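Local coordinates for ESAT-6/WXG100 secretion system protein (Streptococcus gallolyticus, PDB 7JQE) that forms the extracellular region of EsaA, a membrane subunit of the type VIIb secretion system, and probably takes part in bacterial toxin export, at residues Leu406-Ile409 against Phe410-Ser414. Numbering follows the deposited sequence.
With EDO (1,2-ethanediol), chain B; EDO (1,2-ethanediol), chain F.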
loop_
_atom_site.group_PDB
_atom_site.type_symbol
_atom_site.label_atom_id
_atom_site.label_comp_id
_atom_site.label_asym_id
_atom_site.label_seq_id
_atom_site.Cartn_x
_atom_site.Cartn_y
_atom_site.Cartn_z
ATOM N N LEU A 406 -12.868 -7.601 19.729
ATOM C CA LEU A 406 -12.975 -6.683 18.603
ATOM C C LEU A 406 -11.700 -5.865 18.424
ATOM O O LEU A 406 -11.204 -5.713 17.302
ATOM C CB LEU A 406 -14.186 -5.772 18.790
ATOM C CG LEU A 406 -14.748 -5.128 17.526
ATOM C CD1 LEU A 406 -14.843 -6.152 16.406
ATOM C CD2 LEU A 406 -16.116 -4.528 17.819
ATOM N N LYS A 407 -11.143 -5.350 19.522
ATOM C CA LYS A 407 -9.945 -4.525 19.418
ATOM C C LYS A 407 -8.785 -5.311 18.816
ATOM O O LYS A 407 -7.949 -4.749 18.097
ATOM C CB LYS A 407 -9.556 -3.982 20.789
ATOM C CG LYS A 407 -9.002 -5.049 21.704
ATOM C CD LYS A 407 -8.639 -4.493 23.063
ATOM C CE LYS A 407 -8.822 -5.560 24.131
ATOM N NZ LYS A 407 -8.244 -6.868 23.702
ATOM N N THR A 408 -8.711 -6.608 19.109
ATOM C CA THR A 408 -7.674 -7.427 18.499
ATOM C C THR A 408 -7.986 -7.713 17.036
ATOM O O THR A 408 -7.077 -7.779 16.204
ATOM C CB THR A 408 -7.504 -8.725 19.275
ATOM O OG1 THR A 408 -6.628 -8.493 20.384
ATOM C CG2 THR A 408 -6.907 -9.804 18.388
ATOM N N ILE A 409 -9.264 -7.877 16.698
ATOM C CA ILE A 409 -9.623 -8.151 15.313
ATOM C C ILE A 409 -9.361 -6.931 14.437
ATOM O O ILE A 409 -8.898 -7.058 13.299
ATOM C CB ILE A 409 -11.087 -8.610 15.227
ATOM C CG1 ILE A 409 -11.237 -10.007 15.827
ATOM C CG2 ILE A 409 -11.577 -8.578 13.787
ATOM C CD1 ILE A 409 -12.683 -10.365 16.153
ATOM N N PHE A 410 -9.667 -5.735 14.944
ATOM C CA PHE A 410 -9.372 -4.517 14.199
ATOM C C PHE A 410 -7.884 -4.430 13.874
ATOM O O PHE A 410 -7.497 -4.197 12.724
ATOM C CB PHE A 410 -9.815 -3.293 15.000
ATOM C CG PHE A 410 -11.280 -2.992 14.905
ATOM C CD1 PHE A 410 -11.960 -3.143 13.711
ATOM C CD2 PHE A 410 -11.981 -2.550 16.023
ATOM C CE1 PHE A 410 -13.314 -2.852 13.626
ATOM C CE2 PHE A 410 -13.334 -2.263 15.948
ATOM C CZ PHE A 410 -14.003 -2.412 14.749
ATOM N N ALA A 411 -7.034 -4.633 14.883
ATOM C CA ALA A 411 -5.594 -4.523 14.685
ATOM C C ALA A 411 -5.097 -5.517 13.644
ATOM O O ALA A 411 -4.276 -5.170 12.785
ATOM C CB ALA A 411 -4.865 -4.732 16.016
ATOM N N GLN A 412 -5.576 -6.762 13.705
ATOM C CA GLN A 412 -5.085 -7.777 12.777
ATOM C C GLN A 412 -5.564 -7.509 11.357
ATOM O O GLN A 412 -4.790 -7.641 10.401
ATOM C CB GLN A 412 -5.515 -9.165 13.238
ATOM C CG GLN A 412 -4.834 -9.606 14.525
ATOM C CD GLN A 412 -3.317 -9.613 14.406
ATOM O OE1 GLN A 412 -2.631 -8.824 15.054
ATOM N NE2 GLN A 412 -2.789 -10.510 13.579
ATOM N N LEU A 413 -6.836 -7.141 11.193
ATOM C CA LEU A 413 -7.315 -6.807 9.860
ATOM C C LEU A 413 -6.580 -5.597 9.301
ATOM O O LEU A 413 -6.346 -5.517 8.093
ATOM C CB LEU A 413 -8.822 -6.558 9.884
ATOM C CG LEU A 413 -9.675 -7.796 10.202
ATOM C CD1 LEU A 413 -11.169 -7.495 10.098
ATOM C CD2 LEU A 413 -9.286 -8.975 9.304
ATOM N N SER A 414 -6.206 -4.652 10.165
ATOM C CA SER A 414 -5.487 -3.472 9.708
ATOM C C SER A 414 -4.099 -3.840 9.193
ATOM O O SER A 414 -3.670 -3.351 8.141
ATOM C CB SER A 414 -5.395 -2.453 10.844
ATOM O OG SER A 414 -4.672 -1.302 10.440
HETATM C C1 EDO B . -3.812 -11.129 18.624
HETATM O O1 EDO B . -3.702 -10.014 19.515
HETATM C C2 EDO B . -4.211 -12.373 19.410
HETATM O O2 EDO B . -4.323 -13.489 18.521
HETATM C C1 EDO F . -1.136 0.130 12.197
HETATM O O1 EDO F . -0.855 1.431 11.665
HETATM C C2 EDO F . -0.790 -0.940 11.167
HETATM O O2 EDO F . -1.589 -0.752 9.992
#
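L406, K407, T408 and I409 accept i-to-i+4 backbone hydrogen bonds from F410, A411, Q412 and L413 along helix 396-427, kinked where K407 N and T408 N lack a bond to the turn before. The bond from A411 N to K407 O is weak, at 3.3 Å. The bond from F410 N to L406 O is 2.8 Å and nearly straight. CG of L406 lies 3.6 Å from CE2 of F410, and CD1 of L406 sits over one ring face near the rim. L406 CG is anti to the backbone N (chi1 -158°), which sets its branches beside the far end of the ring. I409 and L413 run side by side in the same direction, with I409 CG2 3.9 Å from L413 CD1. T408 OG1 and O1 of an ethanediol, probably from the crystallisation liquor, share a weak 3.4 Å hydrogen bond. Q412 OE1 bonds K415 NZ and its NE2 bonds S202 O. Helix 396-427 follows strand 382-392. I409 packs on Y255 and L413 on M223. The F410 ring meets F410 of the second subunit, planes at about 65°, and L406 and F410 both touch A222 of that subunit, placing this apolar side at the dimer interface.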